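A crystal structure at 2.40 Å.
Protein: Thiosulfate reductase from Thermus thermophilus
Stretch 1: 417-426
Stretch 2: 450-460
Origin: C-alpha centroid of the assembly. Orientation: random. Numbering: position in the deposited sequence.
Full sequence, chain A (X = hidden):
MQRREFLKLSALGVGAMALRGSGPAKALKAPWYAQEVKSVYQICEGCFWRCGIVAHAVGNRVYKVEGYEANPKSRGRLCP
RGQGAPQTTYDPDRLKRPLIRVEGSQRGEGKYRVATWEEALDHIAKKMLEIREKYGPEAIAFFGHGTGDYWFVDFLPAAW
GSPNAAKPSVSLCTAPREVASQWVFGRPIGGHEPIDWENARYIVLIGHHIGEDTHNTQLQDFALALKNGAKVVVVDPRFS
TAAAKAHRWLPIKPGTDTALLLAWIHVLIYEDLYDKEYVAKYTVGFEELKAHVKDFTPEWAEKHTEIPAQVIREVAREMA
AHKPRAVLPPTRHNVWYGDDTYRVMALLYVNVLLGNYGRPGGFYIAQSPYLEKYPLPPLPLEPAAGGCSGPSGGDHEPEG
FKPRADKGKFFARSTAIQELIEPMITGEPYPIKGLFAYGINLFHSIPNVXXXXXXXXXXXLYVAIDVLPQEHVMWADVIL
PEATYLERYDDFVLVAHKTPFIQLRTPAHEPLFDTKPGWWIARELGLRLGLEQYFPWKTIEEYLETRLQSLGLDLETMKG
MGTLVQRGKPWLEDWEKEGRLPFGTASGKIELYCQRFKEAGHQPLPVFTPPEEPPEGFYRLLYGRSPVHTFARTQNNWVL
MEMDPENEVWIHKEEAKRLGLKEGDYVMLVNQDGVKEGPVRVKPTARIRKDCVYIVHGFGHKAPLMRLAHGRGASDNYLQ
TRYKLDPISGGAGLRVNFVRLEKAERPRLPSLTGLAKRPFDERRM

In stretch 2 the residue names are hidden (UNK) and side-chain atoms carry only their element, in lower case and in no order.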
# COMPACT_ATOMS: atom_id res chain seq x y z
N ILE A 417 35.20 -37.75 14.62
CA ILE A 417 36.29 -36.84 15.01
C ILE A 417 36.46 -36.53 16.49
O ILE A 417 37.56 -36.45 17.05
CB ILE A 417 36.20 -35.46 14.20
CG1 ILE A 417 37.49 -34.65 14.33
CG2 ILE A 417 34.97 -34.66 14.70
CD1 ILE A 417 37.74 -33.66 13.18
N GLN A 418 35.31 -36.38 17.12
CA GLN A 418 35.18 -36.05 18.52
C GLN A 418 35.48 -37.22 19.49
O GLN A 418 35.77 -36.98 20.66
CB GLN A 418 33.79 -35.44 18.69
CG GLN A 418 32.68 -36.12 17.84
CD GLN A 418 31.79 -36.95 18.71
OE1 GLN A 418 31.85 -36.81 19.94
NE2 GLN A 418 30.95 -37.80 18.13
N GLU A 419 35.46 -38.47 19.02
CA GLU A 419 35.73 -39.64 19.88
C GLU A 419 37.23 -40.09 19.91
O GLU A 419 37.69 -40.67 20.90
CB GLU A 419 34.79 -40.81 19.52
CG GLU A 419 33.27 -40.50 19.69
CD GLU A 419 32.89 -40.07 21.11
OE1 GLU A 419 33.36 -40.73 22.06
OE2 GLU A 419 32.11 -39.09 21.27
N LEU A 420 38.00 -39.79 18.85
CA LEU A 420 39.45 -40.12 18.75
C LEU A 420 40.35 -39.13 19.50
O LEU A 420 41.59 -39.19 19.35
CB LEU A 420 39.96 -40.12 17.29
CG LEU A 420 39.08 -40.69 16.18
CD1 LEU A 420 39.45 -40.04 14.84
CD2 LEU A 420 39.19 -42.22 16.12
N ILE A 421 39.76 -38.22 20.27
CA ILE A 421 40.51 -37.19 21.03
C ILE A 421 40.87 -37.64 22.43
O ILE A 421 41.78 -37.12 23.06
CB ILE A 421 39.72 -35.85 21.26
CG1 ILE A 421 39.25 -35.24 19.96
CG2 ILE A 421 40.63 -34.85 22.04
CD1 ILE A 421 39.68 -33.78 19.73
N GLU A 422 40.07 -38.57 22.92
CA GLU A 422 40.20 -39.14 24.25
C GLU A 422 41.48 -40.01 24.26
O GLU A 422 42.31 -39.91 25.21
CB GLU A 422 38.94 -39.93 24.60
CG GLU A 422 38.79 -40.45 26.02
CD GLU A 422 37.75 -41.57 26.12
OE1 GLU A 422 37.53 -42.25 25.09
OE2 GLU A 422 37.15 -41.77 27.21
N PRO A 423 41.68 -40.89 23.24
CA PRO A 423 42.85 -41.74 23.11
C PRO A 423 44.22 -41.00 23.27
O PRO A 423 45.23 -41.61 23.64
CB PRO A 423 42.70 -42.33 21.70
CG PRO A 423 41.20 -42.47 21.52
CD PRO A 423 40.57 -41.35 22.38
N MET A 424 44.24 -39.69 23.00
CA MET A 424 45.43 -38.81 23.09
C MET A 424 45.74 -38.30 24.52
O MET A 424 46.85 -37.83 24.80
CB MET A 424 45.32 -37.55 22.19
CG MET A 424 44.97 -37.76 20.72
SD MET A 424 44.34 -36.25 19.89
CE MET A 424 44.97 -36.47 18.19
N ILE A 425 44.74 -38.36 25.39
CA ILE A 425 44.85 -37.91 26.79
C ILE A 425 45.17 -39.09 27.75
O ILE A 425 46.15 -39.02 28.49
CB ILE A 425 43.53 -37.16 27.28
CG1 ILE A 425 43.21 -35.95 26.40
CG2 ILE A 425 43.69 -36.71 28.74
CD1 ILE A 425 41.70 -35.57 26.37
N THR A 426 44.35 -40.13 27.72
CA THR A 426 44.49 -41.35 28.55
C THR A 426 45.34 -42.49 27.97
O THR A 426 45.83 -43.35 28.70
CB THR A 426 43.12 -42.03 28.84
OG1 THR A 426 42.53 -42.43 27.61
CG2 THR A 426 42.17 -41.12 29.63
N UNK A 450 38.36 -27.33 26.28
CA UNK A 450 39.39 -27.62 27.29
C UNK A 450 40.01 -29.03 27.10
O UNK A 450 41.23 -29.23 27.23
c UNK A 450 37.49 -26.55 28.35
c UNK A 450 37.10 -26.89 26.90
c UNK A 450 38.68 -27.46 28.64
N UNK A 451 39.16 -30.01 26.80
CA UNK A 451 39.61 -31.39 26.55
C UNK A 451 40.53 -31.46 25.29
O UNK A 451 41.53 -32.16 25.31
n UNK A 451 37.16 -34.54 24.56
n UNK A 451 35.72 -36.35 24.47
c UNK A 451 38.88 -33.88 26.31
c UNK A 451 37.76 -34.87 25.86
n UNK A 451 35.73 -34.83 22.76
c UNK A 451 38.43 -32.39 26.42
c UNK A 451 36.21 -35.24 23.94
N UNK A 452 40.21 -30.74 24.22
CA UNK A 452 41.06 -30.72 23.02
C UNK A 452 42.49 -30.13 23.31
O UNK A 452 43.49 -30.56 22.73
c UNK A 452 40.39 -29.94 21.83
c UNK A 452 41.25 -30.03 20.56
o UNK A 452 39.08 -30.44 21.60
N UNK A 453 42.58 -29.15 24.22
CA UNK A 453 43.84 -28.48 24.60
C UNK A 453 44.75 -29.37 25.48
O UNK A 453 45.99 -29.30 25.43
n UNK A 453 41.55 -22.50 24.58
c UNK A 453 43.58 -27.12 25.25
c UNK A 453 42.73 -24.74 24.92
c UNK A 453 42.14 -23.72 23.92
c UNK A 453 42.69 -26.18 24.41
N UNK A 454 44.11 -30.20 26.31
CA UNK A 454 44.80 -31.18 27.14
C UNK A 454 45.46 -32.17 26.14
O UNK A 454 46.64 -32.51 26.24
o UNK A 454 44.27 -34.03 30.49
o UNK A 454 42.20 -33.23 30.50
c UNK A 454 43.78 -31.96 27.98
c UNK A 454 43.92 -31.87 29.50
c UNK A 454 43.43 -33.13 30.23
N UNK A 455 44.66 -32.64 25.17
CA UNK A 455 45.12 -33.57 24.14
C UNK A 455 46.28 -33.02 23.28
O UNK A 455 47.17 -33.77 22.90
c UNK A 455 43.93 -34.05 23.26
N UNK A 456 46.31 -31.73 22.96
CA UNK A 456 47.45 -31.22 22.19
C UNK A 456 48.70 -31.20 23.11
O UNK A 456 49.83 -31.41 22.66
c UNK A 456 45.88 -28.11 20.24
c UNK A 456 45.85 -30.57 19.58
c UNK A 456 45.95 -29.57 20.75
c UNK A 456 47.22 -29.82 21.57
N UNK A 457 48.50 -30.97 24.41
CA UNK A 457 49.59 -30.93 25.39
C UNK A 457 50.39 -32.26 25.37
O UNK A 457 51.61 -32.29 25.25
c UNK A 457 49.01 -28.09 26.59
c UNK A 457 49.07 -30.66 26.83
c UNK A 457 49.99 -26.90 26.67
c UNK A 457 49.46 -29.29 27.45
n UNK A 457 49.53 -25.78 27.58
N UNK A 458 49.66 -33.36 25.45
CA UNK A 458 50.23 -34.69 25.48
C UNK A 458 50.83 -35.29 24.20
O UNK A 458 51.39 -36.39 24.20
c UNK A 458 49.18 -35.66 26.04
c UNK A 458 49.69 -36.49 27.20
o UNK A 458 50.88 -36.45 27.53
n UNK A 458 48.79 -37.25 27.83
N UNK A 459 50.73 -34.59 23.08
CA UNK A 459 51.22 -35.12 21.80
C UNK A 459 52.73 -35.01 21.57
O UNK A 459 53.38 -34.10 22.09
c UNK A 459 48.97 -34.74 20.31
c UNK A 459 48.75 -36.16 19.76
c UNK A 459 48.40 -33.68 19.33
c UNK A 459 50.46 -34.48 20.61
N UNK A 460 53.28 -35.93 20.78
CA UNK A 460 54.69 -35.89 20.39
C UNK A 460 54.81 -35.00 19.13
O UNK A 460 55.79 -34.27 18.99
o UNK A 460 55.45 -39.34 21.38
c UNK A 460 55.26 -37.30 20.13
o UNK A 460 55.82 -37.45 22.45
c UNK A 460 55.53 -38.09 21.42

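Position 450 carries three side-chain carbons that close a ring onto the backbone N, and they lie too far from stretch 1 to touch it. A ring through the backbone N means proline, Pro450. Lacking an amide hydrogen, it still offers its O, which accepts the helical bond from the backbone N of position 454 at 3.2 Å. Exposed here, the ring costs no contact with stretch 1.

Position 451 has three carbons, then a nitrogen, then a carbon bearing two more nitrogens. The second carbon of the chain lies 3.3 Å from Ile425 CD1, and one of the two terminal nitrogens comes within 3.0 Å of Gln418 O. Ile421 CB sits over one face of the planar group at the end. This guanidinium identifies Arg451. Arginine suits the place because its aliphatic part can pack on isoleucine while its charged end reaches a backbone carbonyl.

At position 452 one carbon carries an oxygen and another carbon, and the oxygen lies 3.9 Å from Ile421 CD1. Both branches on CB fit threonine, Thr452. A small side chain can sit beside Ile421 in this buried place.

Position 453 shows four carbons in a row ending in nitrogen, with no contact to stretch 1. It is Lys453, whose NZ is hydrogen-bonded elsewhere in the structure; a charged lysine suits this partly exposed place.

Position 454 has three carbons, the third carrying two oxygens. Its CB points toward stretch 1, and one oxygen approaches Ile425 CG2 at 3.3 Å. A carboxylate one methylene longer than aspartate is glutamate, Glu454, and the residue as a whole remains exposed, as suits an acid.

Position 455 has a single side-chain carbon, which lies 3.6 Å from Ile421 CG2, 3.7 Å from Ile425 CG1 and 3.9 Å from Met424 CB. One carbon alone is alanine, Ala455. A lone methyl lets the backbones come close: the CA atoms of Ala455 and Ile425 are 5.1 Å apart.

Position 456 bears four carbons forked at the second; its CB points away from stretch 1, which it does not touch. The pattern is that of leucine, and apolar Leu456 suits its buried position.

Position 457 again has four carbons in a row ending in nitrogen, the end leading away from stretch 1. This is Lys457, its charge suited to an exposed place.

Position 458 has two carbons, the second carrying one oxygen and one nitrogen. Its CB lies 3.4 Å from Met424 O, and the nitrogen 3.2 Å from Ile425 O. This short amide is Asn458, a polar side chain that accompanies the carbonyls of stretch 1.

Position 459 has four carbons forked at the second, and one terminal carbon packs against Met424 CE at 4.1 Å. This is Leu459, buried, one apolar end meeting another.

Position 460 has two carbons, the second bearing two oxygens, and lies out of reach. It is Asp460, an acid suited to partial exposure.

The contact works by packing around Ala455, where Ile421, Met424 and Ile425 converge on one small methyl. Arg451 and Asn458 bring nitrogens near backbone carbonyls, and Leu459 extends the apolar surface. Together the two stretches bury 563 Å², with no clear hydrogen bond between them.

Stretch 2 (450-460) PRTKEALKNLD
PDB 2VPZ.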